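Side-chain contacts in ferritin like protein (Caulobacter vibrioides, PDB 3HL1), which is of unknown function but belongs to the ferritin-like family and probably binds metal within a bundle of helices: residues 63-66 with 71-74; 28-33 with 53-58; 75-80 with 271-276; 34-39 with 45-50. All coordinates share one frame; numbering follows the deposited sequence. Where two conformers were deposited one is given.

Interaction 1. Residues 63-66 with 71-74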
loop_
_atom_site.group_PDB
_atom_site.type_symbol
_atom_site.label_atom_id
_atom_site.label_comp_id
_atom_site.label_asym_id
_atom_site.label_seq_id
_atom_site.Cartn_x
_atom_site.Cartn_y
_atom_site.Cartn_z
ATOM N N ASN A 63 5.475 -7.146 -10.504
ATOM C CA ASN A 63 6.581 -7.905 -11.097
ATOM C C ASN A 63 6.552 -9.381 -10.722
ATOM O O ASN A 63 6.703 -10.243 -11.590
ATOM C CB ASN A 63 7.972 -7.283 -10.715
ATOM C CG ASN A 63 8.249 -6.006 -11.451
ATOM O OD1 ASN A 63 7.529 -5.642 -12.406
ATOM N ND2 ASN A 63 9.350 -5.293 -11.034
ATOM N N ILE A 64 6.271 -9.674 -9.470
ATOM C CA ILE A 64 6.152 -11.061 -9.028
ATOM C C ILE A 64 4.948 -11.725 -9.727
ATOM O O ILE A 64 5.045 -12.817 -10.258
ATOM C CB ILE A 64 5.956 -11.164 -7.487
ATOM C CG1 ILE A 64 7.188 -10.622 -6.731
ATOM C CG2 ILE A 64 5.687 -12.654 -7.076
ATOM C CD1 ILE A 64 6.913 -10.411 -5.253
ATOM N N ALA A 65 3.788 -11.076 -9.662
ATOM C CA ALA A 65 2.560 -11.613 -10.257
ATOM C C ALA A 65 2.786 -11.856 -11.747
ATOM O O ALA A 65 2.391 -12.894 -12.281
ATOM C CB ALA A 65 1.372 -10.654 -10.026
ATOM N N ASN A 66 3.346 -10.875 -12.438
ATOM C CA ASN A 66 3.589 -11.016 -13.860
ATOM C C ASN A 66 4.529 -12.167 -14.225
ATOM O O ASN A 66 4.325 -12.847 -15.264
ATOM C CB ASN A 66 4.042 -9.700 -14.533
ATOM C CG ASN A 66 2.892 -8.860 -14.959
ATOM O OD1 ASN A 66 2.097 -9.253 -15.829
ATOM N ND2 ASN A 66 2.732 -7.717 -14.307
ATOM N N SER A 71 -1.192 -10.336 -14.724
ATOM C CA SER A 71 -1.076 -8.866 -14.684
ATOM C C SER A 71 -2.161 -8.325 -13.750
ATOM O O SER A 71 -3.338 -8.481 -14.017
ATOM C CB SER A 71 -1.251 -8.258 -16.082
ATOM O OG SER A 71 -0.254 -8.655 -16.979
ATOM N N PRO A 72 -1.771 -7.727 -12.617
ATOM C CA PRO A 72 -2.823 -7.162 -11.752
ATOM C C PRO A 72 -3.509 -5.913 -12.345
ATOM O O PRO A 72 -2.954 -5.188 -13.198
ATOM C CB PRO A 72 -2.078 -6.746 -10.487
ATOM C CG PRO A 72 -0.696 -7.282 -10.606
ATOM C CD PRO A 72 -0.422 -7.531 -12.050
ATOM N N THR A 73 -4.677 -5.633 -11.837
ATOM C CA THR A 73 -5.409 -4.442 -12.269
ATOM C C THR A 73 -5.754 -3.643 -11.047
ATOM O O THR A 73 -6.028 -4.174 -9.988
ATOM C CB THR A 73 -6.716 -4.840 -12.977
ATOM O OG1 THR A 73 -7.415 -5.721 -12.098
ATOM C CG2 THR A 73 -6.436 -5.598 -14.142
ATOM N N LEU A 74 -5.720 -2.339 -11.163
ATOM C CA LEU A 74 -5.982 -1.488 -10.041
ATOM C C LEU A 74 -7.252 -0.706 -10.215
ATOM O O LEU A 74 -7.531 -0.184 -11.291
ATOM C CB LEU A 74 -4.865 -0.480 -9.875
ATOM C CG LEU A 74 -3.478 -1.010 -9.512
ATOM C CD1 LEU A 74 -2.571 0.265 -9.505
ATOM C CD2 LEU A 74 -3.399 -1.755 -8.247
#

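Interaction 2. Residues 28-33 with 53-58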
loop_
_atom_site.group_PDB
_atom_site.type_symbol
_atom_site.label_atom_id
_atom_site.label_comp_id
_atom_site.label_asym_id
_atom_site.label_seq_id
_atom_site.Cartn_x
_atom_site.Cartn_y
_atom_site.Cartn_z
ATOM N N TYR A 28 -4.277 6.684 1.670
ATOM C CA TYR A 28 -4.341 6.865 3.103
ATOM C C TYR A 28 -3.153 7.693 3.625
ATOM O O TYR A 28 -3.378 8.665 4.297
ATOM C CB TYR A 28 -4.448 5.514 3.860
ATOM C CG TYR A 28 -5.033 5.650 5.248
ATOM C CD1 TYR A 28 -4.210 5.962 6.340
ATOM C CD2 TYR A 28 -6.423 5.515 5.473
ATOM C CE1 TYR A 28 -4.749 6.120 7.623
ATOM C CE2 TYR A 28 -6.970 5.672 6.759
ATOM C CZ TYR A 28 -6.119 5.963 7.811
ATOM O OH TYR A 28 -6.628 6.165 9.016
ATOM N N TYR A 29 -1.938 7.254 3.363
ATOM C CA TYR A 29 -0.732 7.895 3.785
ATOM C C TYR A 29 -0.569 9.258 3.124
ATOM O O TYR A 29 -0.078 10.175 3.741
ATOM C CB TYR A 29 0.496 7.045 3.453
ATOM C CG TYR A 29 0.673 5.747 4.222
ATOM C CD1 TYR A 29 -0.345 5.213 5.038
ATOM C CD2 TYR A 29 1.776 4.931 3.947
ATOM C CE1 TYR A 29 -0.183 3.999 5.686
ATOM C CE2 TYR A 29 1.906 3.669 4.540
ATOM C CZ TYR A 29 0.948 3.213 5.416
ATOM O OH TYR A 29 1.087 1.940 5.991
ATOM N N LEU A 30 -0.901 9.369 1.844
ATOM C CA LEU A 30 -0.768 10.632 1.127
ATOM C C LEU A 30 -1.669 11.702 1.719
ATOM O O LEU A 30 -1.270 12.885 1.851
ATOM C CB LEU A 30 -1.095 10.473 -0.369
ATOM C CG LEU A 30 -0.011 9.847 -1.270
ATOM C CD1 LEU A 30 -0.599 9.528 -2.692
ATOM C CD2 LEU A 30 1.291 10.728 -1.297
ATOM N N THR A 31 -2.891 11.302 2.053
ATOM C CA THR A 31 -3.890 12.185 2.676
ATOM C C THR A 31 -3.373 12.732 4.007
ATOM O O THR A 31 -3.434 13.940 4.217
ATOM C CB THR A 31 -5.257 11.491 2.801
ATOM O OG1 THR A 31 -5.667 11.120 1.479
ATOM C CG2 THR A 31 -6.299 12.465 3.440
ATOM N N VAL A 32 -2.801 11.865 4.844
ATOM C CA VAL A 32 -2.111 12.307 6.097
ATOM C C VAL A 32 -0.937 13.202 5.791
ATOM O O VAL A 32 -0.812 14.262 6.386
ATOM C CB VAL A 32 -1.661 11.098 6.955
ATOM C CG1 VAL A 32 -0.788 11.520 8.168
ATOM C CG2 VAL A 32 -2.917 10.303 7.332
ATOM N N LEU A 33 -0.072 12.782 4.877
ATOM C CA LEU A 33 1.117 13.560 4.526
ATOM C C LEU A 33 0.801 15.005 4.209
ATOM O O LEU A 33 1.325 15.920 4.799
ATOM C CB LEU A 33 1.824 12.945 3.304
ATOM C CG LEU A 33 3.114 13.549 2.817
ATOM C CD1 LEU A 33 4.213 13.520 3.978
ATOM C CD2 LEU A 33 3.581 12.914 1.469
ATOM N N GLN A 53 7.935 4.075 -0.572
ATOM C CA GLN A 53 8.138 2.637 -0.415
ATOM C C GLN A 53 6.886 1.827 -0.729
ATOM O O GLN A 53 6.973 0.732 -1.312
ATOM C CB GLN A 53 8.650 2.302 0.974
ATOM C CG GLN A 53 10.014 2.910 1.190
ATOM C CD GLN A 53 10.714 2.347 2.403
ATOM O OE1 GLN A 53 10.080 1.967 3.395
ATOM N NE2 GLN A 53 12.026 2.282 2.326
ATOM N N GLU A 54 5.720 2.346 -0.384
ATOM C CA GLU A 54 4.476 1.623 -0.739
ATOM C C GLU A 54 4.329 1.499 -2.236
ATOM O O GLU A 54 3.906 0.468 -2.719
ATOM C CB GLU A 54 3.228 2.299 -0.139
ATOM C CG GLU A 54 3.151 2.228 1.353
ATOM C CD GLU A 54 3.055 0.771 1.853
ATOM O OE1 GLU A 54 2.024 0.119 1.663
ATOM O OE2 GLU A 54 4.018 0.278 2.423
HETATM N N MSE A 55 4.643 2.568 -2.967
HETATM C CA MSE A 55 4.569 2.581 -4.433
HETATM C C MSE A 55 5.502 1.545 -5.026
HETATM O O MSE A 55 5.114 0.779 -5.913
HETATM C CB MSE A 55 4.915 3.977 -4.959
HETATM C CG MSE A 55 3.842 5.004 -4.632
HETATM SE SE MSE A 55 4.503 6.823 -4.898
HETATM C CE MSE A 55 3.051 7.738 -4.220
ATOM N N LEU A 56 6.724 1.503 -4.515
ATOM C CA LEU A 56 7.667 0.451 -4.851
ATOM C C LEU A 56 7.084 -0.938 -4.568
ATOM O O LEU A 56 7.214 -1.819 -5.420
ATOM C CB LEU A 56 9.016 0.642 -4.113
ATOM C CG LEU A 56 9.972 -0.542 -4.255
ATOM C CD1 LEU A 56 10.446 -0.580 -5.707
ATOM C CD2 LEU A 56 11.140 -0.558 -3.259
ATOM N N HIS A 57 6.421 -1.128 -3.416
ATOM C CA HIS A 57 5.831 -2.418 -3.100
ATOM C C HIS A 57 4.837 -2.816 -4.161
ATOM O O HIS A 57 4.821 -3.986 -4.570
ATOM C CB HIS A 57 5.171 -2.485 -1.718
ATOM C CG HIS A 57 6.104 -2.236 -0.583
ATOM N ND1 HIS A 57 5.662 -2.065 0.714
ATOM C CD2 HIS A 57 7.442 -2.051 -0.561
ATOM C CE1 HIS A 57 6.705 -1.803 1.485
ATOM N NE2 HIS A 57 7.793 -1.783 0.740
ATOM N N ALA A 58 3.994 -1.872 -4.580
ATOM C CA ALA A 58 3.010 -2.134 -5.636
ATOM C C ALA A 58 3.690 -2.648 -6.904
ATOM O O ALA A 58 3.263 -3.657 -7.485
ATOM C CB ALA A 58 2.126 -0.879 -5.921
#

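Interaction 3. Residues 75-80 with 271-276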
loop_
_atom_site.group_PDB
_atom_site.type_symbol
_atom_site.label_atom_id
_atom_site.label_comp_id
_atom_site.label_asym_id
_atom_site.label_seq_id
_atom_site.Cartn_x
_atom_site.Cartn_y
_atom_site.Cartn_z
ATOM N N SER A 75 -7.996 -0.571 -9.144
ATOM C CA SER A 75 -9.145 0.318 -9.136
ATOM C C SER A 75 -9.092 1.163 -7.880
ATOM O O SER A 75 -8.352 0.859 -6.956
ATOM C CB SER A 75 -10.443 -0.466 -9.287
ATOM O OG SER A 75 -10.520 -1.497 -8.395
ATOM N N ALA A 76 -9.867 2.230 -7.842
ATOM C CA ALA A 76 -9.834 3.144 -6.702
ATOM C C ALA A 76 -10.261 2.441 -5.391
ATOM O O ALA A 76 -11.292 1.777 -5.330
ATOM C CB ALA A 76 -10.691 4.418 -6.999
ATOM N N PRO A 77 -9.428 2.551 -4.335
ATOM C CA PRO A 77 -9.758 1.977 -3.050
ATOM C C PRO A 77 -10.888 2.774 -2.380
ATOM O O PRO A 77 -11.115 3.972 -2.717
ATOM C CB PRO A 77 -8.447 2.127 -2.267
ATOM C CG PRO A 77 -7.432 2.577 -3.219
ATOM C CD PRO A 77 -8.150 3.302 -4.263
ATOM N N GLU A 78 -11.490 2.153 -1.382
ATOM C CA GLU A 78 -12.513 2.752 -0.574
ATOM C C GLU A 78 -12.065 2.831 0.863
ATOM O O GLU A 78 -11.308 1.959 1.335
ATOM C CB GLU A 78 -13.789 1.965 -0.680
ATOM C CG GLU A 78 -14.446 2.229 -2.022
ATOM C CD GLU A 78 -15.808 1.579 -2.146
ATOM O OE1 GLU A 78 -15.865 0.382 -2.415
ATOM O OE2 GLU A 78 -16.813 2.286 -1.977
ATOM N N TYR A 79 -12.598 3.849 1.537
ATOM C CA TYR A 79 -12.167 4.270 2.875
ATOM C C TYR A 79 -13.376 4.456 3.716
ATOM O O TYR A 79 -13.897 5.599 3.859
ATOM C CB TYR A 79 -11.308 5.518 2.755
ATOM C CG TYR A 79 -10.075 5.242 1.972
ATOM C CD1 TYR A 79 -9.009 4.580 2.524
ATOM C CD2 TYR A 79 -9.969 5.654 0.645
ATOM C CE1 TYR A 79 -7.873 4.315 1.775
ATOM C CE2 TYR A 79 -8.860 5.362 -0.132
ATOM C CZ TYR A 79 -7.815 4.676 0.441
ATOM O OH TYR A 79 -6.683 4.378 -0.254
ATOM N N VAL A 80 -13.824 3.345 4.320
ATOM C CA VAL A 80 -15.120 3.330 4.985
ATOM C C VAL A 80 -15.020 2.550 6.264
ATOM O O VAL A 80 -14.442 1.468 6.272
ATOM C CB VAL A 80 -16.223 2.698 4.086
ATOM C CG1 VAL A 80 -17.615 2.564 4.842
ATOM C CG2 VAL A 80 -16.422 3.474 2.766
ATOM N N ALA A 271 -10.634 12.614 -10.750
ATOM C CA ALA A 271 -10.320 12.452 -12.127
ATOM C C ALA A 271 -8.835 12.093 -12.359
ATOM O O ALA A 271 -8.500 11.130 -13.083
ATOM C CB ALA A 271 -10.682 13.726 -12.900
ATOM N N ASP A 272 -7.931 12.883 -11.784
ATOM C CA ASP A 272 -6.485 12.648 -11.992
ATOM C C ASP A 272 -6.061 11.280 -11.419
ATOM O O ASP A 272 -5.273 10.554 -12.030
ATOM C CB ASP A 272 -5.625 13.759 -11.353
ATOM C CG ASP A 272 -5.695 15.082 -12.088
ATOM O OD1 ASP A 272 -6.182 15.108 -13.230
ATOM O OD2 ASP A 272 -5.283 16.118 -11.489
ATOM N N PHE A 273 -6.619 10.897 -10.290
ATOM C CA PHE A 273 -6.351 9.578 -9.693
ATOM C C PHE A 273 -6.822 8.444 -10.621
ATOM O O PHE A 273 -6.075 7.494 -10.789
ATOM C CB PHE A 273 -6.928 9.466 -8.302
ATOM C CG PHE A 273 -6.449 8.257 -7.524
ATOM C CD1 PHE A 273 -5.130 8.116 -7.161
ATOM C CD2 PHE A 273 -7.342 7.236 -7.197
ATOM C CE1 PHE A 273 -4.734 6.999 -6.458
ATOM C CE2 PHE A 273 -6.919 6.129 -6.504
ATOM C CZ PHE A 273 -5.618 6.011 -6.198
ATOM N N ALA A 274 -8.017 8.580 -11.197
ATOM C CA ALA A 274 -8.565 7.619 -12.161
ATOM C C ALA A 274 -7.590 7.464 -13.346
ATOM O O ALA A 274 -7.261 6.361 -13.765
ATOM C CB ALA A 274 -9.908 8.064 -12.666
ATOM N N GLY A 275 -7.148 8.587 -13.872
ATOM C CA GLY A 275 -6.217 8.608 -14.961
ATOM C C GLY A 275 -4.910 7.977 -14.617
ATOM O O GLY A 275 -4.326 7.301 -15.425
ATOM N N PHE A 276 -4.431 8.215 -13.413
ATOM C CA PHE A 276 -3.185 7.659 -12.970
ATOM C C PHE A 276 -3.256 6.110 -12.811
ATOM O O PHE A 276 -2.317 5.396 -13.202
ATOM C CB PHE A 276 -2.751 8.323 -11.714
ATOM C CG PHE A 276 -1.493 7.790 -11.168
ATOM C CD1 PHE A 276 -0.307 8.016 -11.832
ATOM C CD2 PHE A 276 -1.496 7.057 -10.001
ATOM C CE1 PHE A 276 0.867 7.512 -11.340
ATOM C CE2 PHE A 276 -0.325 6.549 -9.497
ATOM C CZ PHE A 276 0.853 6.789 -10.165
#

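Interaction 4. Residues 34-39 with 45-50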
loop_
_atom_site.group_PDB
_atom_site.type_symbol
_atom_site.label_atom_id
_atom_site.label_comp_id
_atom_site.label_asym_id
_atom_site.label_seq_id
_atom_site.Cartn_x
_atom_site.Cartn_y
_atom_site.Cartn_z
ATOM N N TYR A 34 -0.058 15.209 3.237
ATOM C CA TYR A 34 -0.308 16.565 2.741
ATOM C C TYR A 34 -1.129 17.414 3.689
ATOM O O TYR A 34 -1.126 18.644 3.553
ATOM C CB TYR A 34 -0.920 16.527 1.332
ATOM C CG TYR A 34 0.109 16.218 0.281
ATOM C CD1 TYR A 34 1.105 17.131 -0.024
ATOM C CD2 TYR A 34 0.156 14.965 -0.340
ATOM C CE1 TYR A 34 2.085 16.846 -0.960
ATOM C CE2 TYR A 34 1.144 14.670 -1.268
ATOM C CZ TYR A 34 2.089 15.622 -1.585
ATOM O OH TYR A 34 3.051 15.351 -2.508
ATOM N N SER A 35 -1.734 16.783 4.700
ATOM C CA SER A 35 -2.380 17.537 5.792
ATOM C C SER A 35 -1.408 18.327 6.653
ATOM O O SER A 35 -1.823 19.299 7.265
ATOM C CB SER A 35 -3.228 16.678 6.727
ATOM O OG SER A 35 -2.405 15.990 7.671
ATOM N N ILE A 36 -0.141 17.923 6.683
ATOM C CA ILE A 36 0.848 18.520 7.511
ATOM C C ILE A 36 1.301 19.797 6.834
ATOM O O ILE A 36 1.841 19.763 5.746
ATOM C CB ILE A 36 2.056 17.620 7.754
ATOM C CG1 ILE A 36 1.559 16.293 8.362
ATOM C CG2 ILE A 36 3.038 18.317 8.707
ATOM C CD1 ILE A 36 2.614 15.129 8.384
ATOM N N LYS A 37 1.080 20.921 7.500
ATOM C CA LYS A 37 1.329 22.216 6.876
ATOM C C LYS A 37 2.798 22.438 6.538
ATOM O O LYS A 37 3.133 22.953 5.460
ATOM C CB LYS A 37 0.811 23.350 7.775
ATOM C CG LYS A 37 -0.671 23.413 7.948
ATOM C CD LYS A 37 -1.083 24.668 8.769
ATOM C CE LYS A 37 -2.583 24.748 9.006
ATOM N NZ LYS A 37 -2.967 26.039 9.702
ATOM N N ASP A 38 3.666 22.067 7.471
ATOM C CA ASP A 38 5.101 22.268 7.326
ATOM C C ASP A 38 5.850 21.006 6.837
ATOM O O ASP A 38 6.070 20.056 7.587
ATOM C CB ASP A 38 5.674 22.828 8.630
ATOM C CG ASP A 38 7.160 23.133 8.553
ATOM O OD1 ASP A 38 7.778 22.987 7.482
ATOM O OD2 ASP A 38 7.703 23.536 9.605
ATOM N N PRO A 39 6.271 21.016 5.562
ATOM C CA PRO A 39 6.931 19.844 4.995
ATOM C C PRO A 39 8.301 19.519 5.548
ATOM O O PRO A 39 8.816 18.428 5.309
ATOM C CB PRO A 39 7.037 20.175 3.497
ATOM C CG PRO A 39 6.146 21.324 3.262
ATOM C CD PRO A 39 6.142 22.089 4.558
ATOM N N ARG A 45 8.510 14.092 6.676
ATOM C CA ARG A 45 9.575 13.381 5.966
ATOM C C ARG A 45 9.538 11.857 6.230
ATOM O O ARG A 45 9.866 11.064 5.350
ATOM C CB ARG A 45 10.932 14.019 6.283
ATOM C CG ARG A 45 11.145 15.379 5.517
ATOM C CD ARG A 45 11.486 16.573 6.424
ATOM N NE ARG A 45 12.887 17.021 6.388
ATOM C CZ ARG A 45 13.398 17.968 5.585
ATOM N NH1 ARG A 45 12.663 18.597 4.662
ATOM N NH2 ARG A 45 14.688 18.280 5.689
ATOM N N LEU A 46 9.118 11.444 7.417
ATOM C CA LEU A 46 8.949 10.015 7.690
ATOM C C LEU A 46 7.865 9.400 6.825
ATOM O O LEU A 46 8.054 8.331 6.269
ATOM C CB LEU A 46 8.630 9.734 9.160
ATOM C CG LEU A 46 9.743 9.999 10.204
ATOM C CD1 LEU A 46 9.203 9.644 11.631
ATOM C CD2 LEU A 46 11.025 9.202 9.841
ATOM N N ILE A 47 6.731 10.080 6.732
ATOM C CA ILE A 47 5.593 9.585 5.946
ATOM C C ILE A 47 5.835 9.577 4.428
ATOM O O ILE A 47 5.453 8.632 3.715
ATOM C CB ILE A 47 4.295 10.345 6.305
ATOM C CG1 ILE A 47 3.915 10.018 7.744
ATOM C CG2 ILE A 47 3.115 9.932 5.360
ATOM C CD1 ILE A 47 2.747 10.901 8.338
ATOM N N GLN A 48 6.442 10.645 3.936
ATOM C CA GLN A 48 6.799 10.752 2.549
ATOM C C GLN A 48 7.660 9.584 2.090
ATOM O O GLN A 48 7.364 8.955 1.078
ATOM C CB GLN A 48 7.506 12.075 2.330
ATOM C CG GLN A 48 7.838 12.362 0.913
ATOM C CD GLN A 48 8.576 13.675 0.806
ATOM O OE1 GLN A 48 8.137 14.565 0.111
ATOM N NE2 GLN A 48 9.643 13.823 1.569
ATOM N N ALA A 49 8.693 9.244 2.842
ATOM C CA ALA A 49 9.571 8.153 2.464
ATOM C C ALA A 49 8.767 6.842 2.453
ATOM O O ALA A 49 8.908 6.023 1.530
ATOM C CB ALA A 49 10.808 8.073 3.404
ATOM N N ALA A 50 7.872 6.680 3.434
ATOM C CA ALA A 50 7.024 5.487 3.525
ATOM C C ALA A 50 6.090 5.323 2.339
ATOM O O ALA A 50 5.905 4.217 1.823
ATOM C CB ALA A 50 6.170 5.479 4.850
#

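Interaction 1. Residues 63-66 with 71-74
S71 reaches back to N66 with its hydroxyl, and A65 meets P72 just beside them, where helix 42-67 of this ferritin-like fold ends and the chain turns into the long connection toward helix 112-121. The hydrogen bond runs from S71 OG to N66 OD1 over 2.7 Å. It arrives on a lone pair of the amide oxygen, in the carbonyl plane, with a C=O...donor angle of 142°. OG stands anti to the carbonyl carbon of S71 (chi1 -63°), and this turn brings the hydroxyl within range of the amide although the CB of S71 points away from the helix overall. The other end of the amide is gripped too: ND2 of N66 is bonded to S62 O and to F284 O, which fixes the rotation of the group and leaves OD1 directed at the serine. P72 lies obliquely across the side chain of N66, its CD 3.9 Å from ND2 of N66. F15 packs on A65 and Q16 on P72, so helix 8-35 flanks the apolar half of the contact. There the methyl CB of A65 faces the P72 ring at 4.0 Å from CG and 4.1 Å from CD.

Interaction 2. Residues 28-33 with 53-58
Y29 sets the CE2 side of its ring obliquely against the aliphatic stem of E54: CE2 of Y29 is 3.7 Å from CG of E54, and CD2 of Y29 is 4.0 Å from the same carbon. The two side chains cross at about a right angle, and the ring and carboxylate planes are turned 50° apart. The first torsion of E54 (chi1 -67°) sets CG, anti to the carbonyl carbon, against the ring, and the bend at chi2 turns the carboxylate aside from that line, though CD of E54 stays 4.1 Å from CE2 of Y29. The polar ends go separate ways. Y29 OH bonds to OE2 of E122, whereas E54 OE1 bonds to the hydroxyl of T25 and E54 OE2 to an unidentified bound molecule. One residue on in each helix, selenomethionine M55 brings its CE to 4.3 Å from CD1 of L30; M55 was deposited in two conformers, so this light apolar touch is provisional. CA of Y29 and CA of E54 are 9.3 Å apart, and it is side chains, not backbones, that meet. H57, whose ND1 bonds to E22 and NE2 to Q205, follows E54 at the Glu-x-x-His spacing known from ferritin-like diiron sites. The contact borders an acid- and histidine-lined pocket within the helical bundle, placed as the diiron site is in ferritin-like proteins, though what is bound there is an unidentified molecule.

Interaction 3. Residues 75-80 with 271-276
The backbone of 75-80 runs extended throughout without forming a regular strand, and it comes nearest helix 261-283 where CA of A76 and CA of A274 are 7.2 Å apart. This is part of the long connection between helix 42-67 and helix 112-121 of the ferritin-like fold, here leaning on a helix far later in the chain. F273 does the work for the helix side. Its CG is anti to the backbone N (chi1 -168°), which throws the ring outward from the helix toward the connection. The ring offers an edge: both partners lie near its plane, neither over a face. A76 contributes only its methyl, with CB 4.2 Å from CE2 of F273. P77 comes closer and crosses the phenylalanine at a slant, leading with the CD corner of its ring. The chemistry is wholly apolar, and the interface is small, with 83 Å² buried between the segments.

Y316 meets the ring of F273 edge-to-face and P27 touches the same side chain, while P77 also rests on L23 and W24, so the proline is wedged between helix 8-35 and the phenylalanine. A little further on, Y79 OH bonds to the carbonyl of W24, tying the connection to the same helix. In the closest approach between the two segments, CD of P77 sits 3.8 Å from CE2 of F273 and 4.2 Å from its CZ.

Interaction 4. Residues 34-39 with 45-50
I36 and I47 supply the apolar part of this contact, meeting methyl to methyl. Both delta carbons reach out on extended chains, chi2 being 167° in I36 and 170° in I47, and the CD1 atoms face each other tip to tip at 4.2 Å. Each CB already points toward the opposite segment, and the extended chi2 carries CD1 out to the meeting point. Around them the layer continues: T41, Y44 and P247 also touch I36, and both isoleucines are buried.

The second kind of contact is polar in part and lies at the surface, between P39 and R45. Here the carbonyl oxygen of P39 is the partner, not the proline ring. Its O approaches CD of R45 to 3.4 Å and lies near the plane of the guanidinium, at its edge, but NH1 of R45 stays 3.9 Å from that oxygen, so what is made is van der Waals and at most loosely electrostatic. R45 is bent at chi2 and chi3, and this is one of two deposited positions, so the detail is doubtful.

A third group, the bonds within the turn and to its surroundings, holds the backbone: D38 accepts from T41 through its O and pairs with T40 through OD1, while the backbones of S35 and K37 bond to Y250 and G248. Helix 8-35 thus gives way to a short turn and helix 42-67 starts back alongside it, the helical hairpin from which ferritin-like bundles are built.

In the fold
Interactions 2 and 4 join the same two helices, 8-35 and 42-67, and touch each other, V32 and L33 of one packing on I47 and Q48 of the other; interaction 4 is nested in the loop that interaction 2 closes. The centre of interaction 2 is about 6 Å from the chain centre, beside the polar pocket; that of interaction 4, at the hairpin end, is about 16 Å from it, half buried and half exposed. Interaction 1, buried, uses the far end of helix 42-67, on the opposite side of the chain's centre from interaction 4, and alone has a hydrogen bond between its segments. Interaction 3, partly buried, sets the connection following helix 42-67 against helix 261-283 by apolar contacts alone.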